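Local coordinates for protein histidine--tRNA ligase (Staphylococcus aureus, PDB 1QE0) that charges tRNA(His) with L-histidine at the expense of ATP, releasing AMP and diphosphate, as a homodimeric class II aminoacyl-tRNA synthetase, at residues A[161-166]-A[237-242]; A[201-206]-A[221-226]; A[396-401]-A[412-417]. All blocks are in the same frame, centred on the assembly; numbering follows the deposited sequence.

Contact 1 (A[161-166]-A[237-242])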
# COMPACT_ATOMS: atom_id res chain seq x y z
N LEU A 161 -10.72 -19.11 -14.09
CA LEU A 161 -10.48 -18.01 -15.03
C LEU A 161 -11.40 -18.15 -16.23
O LEU A 161 -11.46 -19.18 -16.86
CB LEU A 161 -8.99 -18.00 -15.45
CG LEU A 161 -8.32 -17.03 -16.45
CD1 LEU A 161 -9.32 -16.10 -17.06
CD2 LEU A 161 -7.24 -16.24 -15.78
N VAL A 162 -12.11 -17.08 -16.53
CA VAL A 162 -13.06 -17.03 -17.61
C VAL A 162 -12.66 -15.90 -18.55
O VAL A 162 -12.53 -14.75 -18.11
CB VAL A 162 -14.44 -16.78 -17.04
CG1 VAL A 162 -15.46 -16.72 -18.13
CG2 VAL A 162 -14.78 -17.86 -16.03
N ILE A 163 -12.47 -16.22 -19.83
CA ILE A 163 -12.06 -15.25 -20.85
C ILE A 163 -13.01 -15.22 -22.04
O ILE A 163 -13.84 -16.10 -22.21
CB ILE A 163 -10.67 -15.57 -21.39
CG1 ILE A 163 -10.70 -16.89 -22.13
CG2 ILE A 163 -9.66 -15.70 -20.25
CD1 ILE A 163 -9.36 -17.25 -22.72
N ASN A 164 -12.87 -14.20 -22.88
CA ASN A 164 -13.67 -14.01 -24.07
C ASN A 164 -12.97 -12.91 -24.89
O ASN A 164 -12.03 -12.26 -24.43
CB ASN A 164 -15.12 -13.57 -23.73
CG ASN A 164 -16.00 -13.41 -25.00
OD1 ASN A 164 -16.88 -12.53 -25.10
ND2 ASN A 164 -15.72 -14.25 -25.98
N SER A 165 -13.42 -12.72 -26.12
CA SER A 165 -12.84 -11.71 -26.96
C SER A 165 -13.94 -11.01 -27.69
O SER A 165 -14.80 -11.66 -28.26
CB SER A 165 -11.94 -12.32 -27.98
OG SER A 165 -11.49 -11.30 -28.86
N VAL A 166 -13.88 -9.70 -27.73
CA VAL A 166 -14.87 -8.92 -28.42
C VAL A 166 -14.25 -8.34 -29.69
O VAL A 166 -14.68 -7.31 -30.21
CB VAL A 166 -15.44 -7.84 -27.49
CG1 VAL A 166 -16.41 -8.49 -26.49
CG2 VAL A 166 -14.31 -7.19 -26.71
N GLN A 237 -4.09 -16.87 -30.06
CA GLN A 237 -2.73 -16.80 -29.53
C GLN A 237 -2.76 -16.66 -28.02
O GLN A 237 -1.99 -17.32 -27.32
CB GLN A 237 -1.95 -15.65 -30.15
CG GLN A 237 -0.47 -15.68 -29.77
CD GLN A 237 0.14 -17.05 -29.97
OE1 GLN A 237 0.79 -17.60 -29.08
NE2 GLN A 237 -0.09 -17.63 -31.15
N VAL A 238 -3.64 -15.78 -27.52
CA VAL A 238 -3.80 -15.60 -26.07
C VAL A 238 -4.05 -16.98 -25.45
O VAL A 238 -3.28 -17.43 -24.60
CB VAL A 238 -4.96 -14.66 -25.75
CG1 VAL A 238 -5.24 -14.64 -24.25
CG2 VAL A 238 -4.62 -13.25 -26.25
N LYS A 239 -5.06 -17.71 -25.94
CA LYS A 239 -5.34 -19.04 -25.39
C LYS A 239 -4.20 -20.01 -25.64
O LYS A 239 -3.97 -20.91 -24.86
CB LYS A 239 -6.63 -19.63 -25.94
CG LYS A 239 -7.80 -18.76 -25.69
CD LYS A 239 -9.04 -19.40 -26.22
CE LYS A 239 -9.05 -19.42 -27.72
NZ LYS A 239 -10.35 -19.93 -28.20
N ALA A 240 -3.48 -19.83 -26.74
CA ALA A 240 -2.36 -20.71 -27.04
C ALA A 240 -1.42 -20.57 -25.87
O ALA A 240 -1.05 -21.55 -25.23
CB ALA A 240 -1.67 -20.25 -28.28
N TYR A 241 -1.09 -19.32 -25.56
CA TYR A 241 -0.19 -19.00 -24.46
C TYR A 241 -0.66 -19.56 -23.14
O TYR A 241 0.14 -20.10 -22.37
CB TYR A 241 -0.03 -17.49 -24.36
CG TYR A 241 0.95 -16.98 -25.38
CD1 TYR A 241 2.18 -17.62 -25.54
CD2 TYR A 241 0.70 -15.82 -26.11
CE1 TYR A 241 3.12 -17.12 -26.39
CE2 TYR A 241 1.66 -15.32 -26.98
CZ TYR A 241 2.88 -15.99 -27.10
OH TYR A 241 3.90 -15.52 -27.89
N LEU A 242 -1.96 -19.42 -22.87
CA LEU A 242 -2.54 -19.96 -21.65
C LEU A 242 -2.29 -21.45 -21.64
O LEU A 242 -1.88 -22.01 -20.64
CB LEU A 242 -4.04 -19.66 -21.57
CG LEU A 242 -4.43 -18.40 -20.80
CD1 LEU A 242 -3.17 -17.51 -20.54
CD2 LEU A 242 -5.59 -17.67 -21.52
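Ile163 carries this contact from the strand side, and a single methyl does the touching: its CD1 lies 3.7 Å from CG of Lys239 and 4.0 Å from CD2 of Leu242. The isoleucine reaches that far because CG1 sits between its backbone N and carbonyl carbon (chi1 66°) while the chain beyond is extended (chi2 178°), which carries CD1 out toward the helix. Against Leu242 the approach is tip to tip, methyl on methyl. Against Lys239 it is oblique, the methyl resting on the aliphatic part of the lysine, with CD of Lys239 still 4.1 Å from CD1 of Ile163. Lys239 and Leu242 are three residues apart on the helix, and the methyl end of Ile163 meets both. The contact is strand-to-helix packing of hydrocarbon groups, the lysine taking part through its methylenes, and it joins strand 159-165 of the large mixed sheet of the class II catalytic domain to helix 231-245. The backbones stay well apart, the nearest CA atoms being those of Ile163 and Lys239 at 9.0 Å. The lysine has a double role. Its chain bends at chi3 (-70°), and beyond the bend NZ forms a salt bridge with Glu251 of the short strand 250-251, which pairs with strand 159-165. Its charge is thus probably balanced outside the two segments while its methylenes pack against Ile163. Phe267 of strand 265-272 and Tyr235 of helix 231-245 also touch the side chain of Ile163, while Val238 rests on Leu144 of helix 137-153.

Contact 2 (A[201-206]-A[221-226]); sequences DPMRIL and PRITDF. Unlike the reference sequence in segment 201-206: Asp201 (reference Asn).
Apolar packing between Met203 and Ile223 is the main interaction joining 201-206 to 221-226. The terminal methyl CE of Met203 lies 3.4 Å from CG1 of Ile223 and 3.5 Å from its CB, with CG2 of Ile223 farther off at 4.1 Å; the two side chains cross at about a right angle. CG of Met203 stands anti to the backbone N (chi1 -173°), and the chain is extended through chi2 before turning at chi3, a course that spans the gap between CA atoms 8.4 Å apart. A second, looser approach brings CD1 of Leu206 to 4.3 Å from the carbonyl O of Pro221, a van der Waals contact at the edge of the interface.

Hydrogen bonds run within each segment or out to the surroundings. Both segments contain a short 3-10 turn, 202-204 and 223-225, the second closed by Phe226 N to Ile223 O at 2.8 Å. The carbonyl of Pro221 is bonded by the hydroxyl of Tyr175 from helix 169-183.

Both segments belong to the connection between helices 192-196 and 231-245, and both lean on helix 169-183: Leu206 touches Tyr175 and Phe183, Ile223 touches Tyr175, and the ring of Phe226 meets that of Tyr175 edge-to-face.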
# COMPACT_ATOMS: atom_id res chain seq x y z
N ASP A 201 -24.12 3.15 -30.52
CA ASP A 201 -23.56 1.84 -30.20
C ASP A 201 -24.67 0.92 -29.77
O ASP A 201 -25.02 0.84 -28.60
CB ASP A 201 -22.47 1.94 -29.12
CG ASP A 201 -22.97 2.60 -27.84
OD1 ASP A 201 -22.39 2.32 -26.76
OD2 ASP A 201 -23.94 3.38 -27.92
N PRO A 202 -25.24 0.18 -30.72
CA PRO A 202 -26.33 -0.77 -30.54
C PRO A 202 -26.09 -1.76 -29.40
O PRO A 202 -27.03 -2.13 -28.70
CB PRO A 202 -26.38 -1.49 -31.88
CG PRO A 202 -25.81 -0.50 -32.83
CD PRO A 202 -24.67 0.06 -32.08
N MET A 203 -24.83 -2.15 -29.20
CA MET A 203 -24.48 -3.12 -28.15
C MET A 203 -25.01 -2.76 -26.79
O MET A 203 -25.29 -3.64 -26.00
CB MET A 203 -22.96 -3.29 -28.05
CG MET A 203 -22.54 -4.39 -27.10
SD MET A 203 -20.83 -4.90 -27.38
CE MET A 203 -21.05 -6.65 -27.43
N ARG A 204 -25.15 -1.46 -26.54
CA ARG A 204 -25.66 -0.96 -25.26
C ARG A 204 -27.14 -1.23 -25.17
O ARG A 204 -27.73 -1.13 -24.10
CB ARG A 204 -25.38 0.54 -25.13
CG ARG A 204 -24.49 0.91 -23.97
CD ARG A 204 -25.12 0.43 -22.70
NE ARG A 204 -24.28 0.67 -21.52
CZ ARG A 204 -24.18 1.85 -20.91
NH1 ARG A 204 -24.86 2.90 -21.38
NH2 ARG A 204 -23.49 1.95 -19.77
N ILE A 205 -27.74 -1.52 -26.32
CA ILE A 205 -29.16 -1.81 -26.39
C ILE A 205 -29.45 -3.18 -25.81
O ILE A 205 -30.51 -3.39 -25.21
CB ILE A 205 -29.70 -1.74 -27.84
CG1 ILE A 205 -29.70 -0.29 -28.34
CG2 ILE A 205 -31.11 -2.33 -27.94
CD1 ILE A 205 -30.41 -0.08 -29.67
N LEU A 206 -28.52 -4.12 -26.01
CA LEU A 206 -28.68 -5.49 -25.49
C LEU A 206 -29.05 -5.54 -24.01
O LEU A 206 -29.45 -6.65 -23.59
CB LEU A 206 -27.44 -6.34 -25.78
CG LEU A 206 -27.22 -6.53 -27.28
CD1 LEU A 206 -26.11 -7.52 -27.54
CD2 LEU A 206 -28.50 -7.01 -27.94
N PRO A 221 -27.95 -10.66 -32.75
CA PRO A 221 -26.57 -11.09 -32.97
C PRO A 221 -25.64 -11.02 -31.76
O PRO A 221 -25.86 -10.24 -30.85
CB PRO A 221 -26.09 -10.19 -34.12
CG PRO A 221 -26.90 -8.97 -33.96
CD PRO A 221 -28.27 -9.55 -33.66
N ARG A 222 -24.64 -11.89 -31.75
CA ARG A 222 -23.66 -11.95 -30.68
C ARG A 222 -22.35 -11.40 -31.23
O ARG A 222 -21.96 -11.69 -32.37
CB ARG A 222 -23.50 -13.40 -30.19
CG ARG A 222 -24.76 -14.00 -29.57
CD ARG A 222 -24.53 -15.40 -28.99
NE ARG A 222 -25.24 -15.53 -27.72
CZ ARG A 222 -26.56 -15.67 -27.60
NH1 ARG A 222 -27.11 -15.75 -26.39
NH2 ARG A 222 -27.33 -15.78 -28.69
N ILE A 223 -21.65 -10.63 -30.40
CA ILE A 223 -20.40 -9.97 -30.80
C ILE A 223 -19.35 -10.97 -31.24
O ILE A 223 -18.72 -10.80 -32.28
CB ILE A 223 -19.85 -9.07 -29.64
CG1 ILE A 223 -19.35 -7.72 -30.16
CG2 ILE A 223 -18.74 -9.76 -28.88
CD1 ILE A 223 -18.46 -7.82 -31.35
N THR A 224 -19.24 -12.05 -30.49
CA THR A 224 -18.25 -13.07 -30.76
C THR A 224 -18.41 -13.83 -32.07
O THR A 224 -17.66 -14.73 -32.36
CB THR A 224 -18.17 -14.05 -29.62
OG1 THR A 224 -19.36 -14.85 -29.61
CG2 THR A 224 -18.06 -13.27 -28.30
N ASP A 225 -19.41 -13.47 -32.85
CA ASP A 225 -19.61 -14.13 -34.12
C ASP A 225 -19.14 -13.18 -35.21
O ASP A 225 -19.36 -13.41 -36.40
CB ASP A 225 -21.08 -14.48 -34.30
CG ASP A 225 -21.48 -15.77 -33.57
OD1 ASP A 225 -21.18 -15.90 -32.36
OD2 ASP A 225 -22.10 -16.65 -34.21
N PHE A 226 -18.53 -12.08 -34.78
CA PHE A 226 -18.03 -11.05 -35.67
C PHE A 226 -16.54 -10.82 -35.59
O PHE A 226 -16.02 -9.83 -36.11
CB PHE A 226 -18.79 -9.75 -35.42
CG PHE A 226 -20.20 -9.80 -35.87
CD1 PHE A 226 -20.55 -9.28 -37.10
CD2 PHE A 226 -21.15 -10.48 -35.13
CE1 PHE A 226 -21.83 -9.44 -37.59
CE2 PHE A 226 -22.43 -10.65 -35.61
CZ PHE A 226 -22.77 -10.12 -36.85

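Contact 3 (A[396-401]-A[412-417]); sequences IDVKNM and DALVEY
Leu414 and Ile396 meet with their side chains crossed at about a right angle. CG1 of Ile396 lies 3.7 Å from CD2 of Leu414; the approach of the isoleucine's terminal methyl is modelled too short to carry weight, so the exact placing of the two tips is doubtful. Val398, two residues further along the strand, points toward the same helix. Its CG2 is 4.5 Å from CD2 of Leu414 and 4.2 Å from CE1 of Tyr417, approaching that ring obliquely. With chi1 near -179°, CG of Tyr417 is anti to its backbone N and the ring extends across to the strand. Its hydroxyl is hydrogen-bonded to Glu407 of strand 406-409, so the far end of the ring has a partner outside the two segments.

Leu414 and Tyr417, three residues apart, are thus the helix residues that meet the strand. The segment axes run 31° from parallel, 11.4 Å apart at closest approach, a separation bridged by side chains alone. Ile409 touches Ile396 and Tyr417 from strand 406-409, and Phe382 and Ile384 of strand 382-386 touch Val398. The arrangement is the packing of the C-terminal helix 413-419 on the mixed five-stranded sheet of the alpha/beta anticodon-binding domain of class IIa synthetases.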
# COMPACT_ATOMS: atom_id res chain seq x y z
N ILE A 396 19.57 -12.98 34.70
CA ILE A 396 18.12 -13.17 34.76
C ILE A 396 17.75 -14.49 34.10
O ILE A 396 18.54 -15.10 33.38
CB ILE A 396 17.28 -12.05 34.05
CG1 ILE A 396 18.01 -11.46 32.85
CG2 ILE A 396 16.85 -11.00 35.01
CD1 ILE A 396 18.08 -12.40 31.66
N ASP A 397 16.56 -14.95 34.42
CA ASP A 397 16.03 -16.16 33.86
C ASP A 397 15.07 -15.70 32.78
O ASP A 397 14.16 -14.90 33.04
CB ASP A 397 15.28 -16.97 34.93
CG ASP A 397 16.22 -17.79 35.81
OD1 ASP A 397 16.06 -19.04 35.89
OD2 ASP A 397 17.13 -17.18 36.42
N VAL A 398 15.35 -16.10 31.56
CA VAL A 398 14.52 -15.78 30.42
C VAL A 398 13.54 -16.94 30.20
O VAL A 398 13.92 -18.00 29.69
CB VAL A 398 15.39 -15.59 29.18
CG1 VAL A 398 14.55 -15.10 28.01
CG2 VAL A 398 16.52 -14.63 29.49
N LYS A 399 12.29 -16.76 30.63
CA LYS A 399 11.29 -17.81 30.52
C LYS A 399 10.57 -17.84 29.19
O LYS A 399 9.94 -16.85 28.82
CB LYS A 399 10.24 -17.68 31.63
CG LYS A 399 9.10 -18.69 31.54
CD LYS A 399 7.92 -18.35 32.46
CE LYS A 399 6.69 -19.29 32.29
NZ LYS A 399 6.87 -20.71 32.79
N ASN A 400 10.66 -18.98 28.49
CA ASN A 400 9.97 -19.20 27.22
C ASN A 400 8.53 -19.30 27.64
O ASN A 400 8.17 -20.22 28.36
CB ASN A 400 10.40 -20.52 26.62
CG ASN A 400 9.59 -20.91 25.41
OD1 ASN A 400 8.37 -20.90 25.43
ND2 ASN A 400 10.28 -21.27 24.35
N MET A 401 7.68 -18.39 27.19
CA MET A 401 6.29 -18.41 27.61
C MET A 401 5.43 -19.56 27.13
O MET A 401 4.31 -19.72 27.62
CB MET A 401 5.61 -17.10 27.24
CG MET A 401 6.19 -15.93 27.99
SD MET A 401 5.71 -15.89 29.71
CE MET A 401 4.06 -15.15 29.52
N ASP A 412 23.72 -8.49 30.75
CA ASP A 412 24.34 -7.94 29.55
C ASP A 412 23.96 -8.69 28.28
O ASP A 412 23.68 -8.07 27.23
CB ASP A 412 25.86 -7.97 29.64
CG ASP A 412 26.41 -6.87 30.52
OD1 ASP A 412 26.75 -7.13 31.68
OD2 ASP A 412 26.49 -5.73 30.06
N ALA A 413 23.98 -10.01 28.35
CA ALA A 413 23.66 -10.78 27.18
C ALA A 413 22.30 -10.43 26.61
O ALA A 413 22.17 -10.41 25.40
CB ALA A 413 23.76 -12.25 27.44
N LEU A 414 21.33 -10.01 27.40
CA LEU A 414 20.00 -9.77 26.86
C LEU A 414 19.86 -9.29 25.41
O LEU A 414 19.15 -9.92 24.65
CB LEU A 414 19.18 -8.90 27.77
CG LEU A 414 17.82 -9.47 28.16
CD1 LEU A 414 17.21 -10.21 27.02
CD2 LEU A 414 17.99 -10.41 29.28
N VAL A 415 20.51 -8.22 25.01
CA VAL A 415 20.34 -7.78 23.63
C VAL A 415 20.95 -8.80 22.68
O VAL A 415 20.32 -9.22 21.73
CB VAL A 415 20.90 -6.34 23.29
CG1 VAL A 415 19.79 -5.46 22.88
CG2 VAL A 415 21.60 -5.65 24.48
N GLU A 416 22.18 -9.20 23.00
CA GLU A 416 22.97 -10.18 22.24
C GLU A 416 22.23 -11.48 22.02
O GLU A 416 22.32 -12.11 20.96
CB GLU A 416 24.17 -10.59 23.09
CG GLU A 416 25.46 -9.89 22.83
CD GLU A 416 25.94 -9.99 21.37
OE1 GLU A 416 27.15 -10.32 21.22
OE2 GLU A 416 25.15 -9.66 20.42
N TYR A 417 21.67 -11.97 23.11
CA TYR A 417 20.97 -13.23 23.19
C TYR A 417 19.68 -13.24 22.42
O TYR A 417 19.21 -14.31 22.03
CB TYR A 417 20.72 -13.52 24.65
CG TYR A 417 20.00 -14.82 24.97
CD1 TYR A 417 18.71 -14.80 25.46
CD2 TYR A 417 20.66 -16.05 24.83
CE1 TYR A 417 18.06 -15.97 25.81
CE2 TYR A 417 20.03 -17.26 25.18
CZ TYR A 417 18.72 -17.21 25.67
OH TYR A 417 18.02 -18.36 26.01

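Contacts 1 and 2 belong to the same catalytic region, and their centres are 20 Å apart. Both segments of contact 2 fall between those of contact 1 along the chain, and the two sites touch directly: CG1 of Val166, just past the strand, is 3.6 Å from CG2 of Ile223. The end of strand 159-165 is thereby joined to the connection that leads into helix 231-245. Contact 3 follows later in sequence, in the C-terminal anticodon-binding domain on the opposite side of the chain's centre. Its centre is 58 Å from that of contact 1 and 72 Å from that of contact 2, consistent with an elongated subunit whose aminoacylation and anticodon-recognition modules have separate cores.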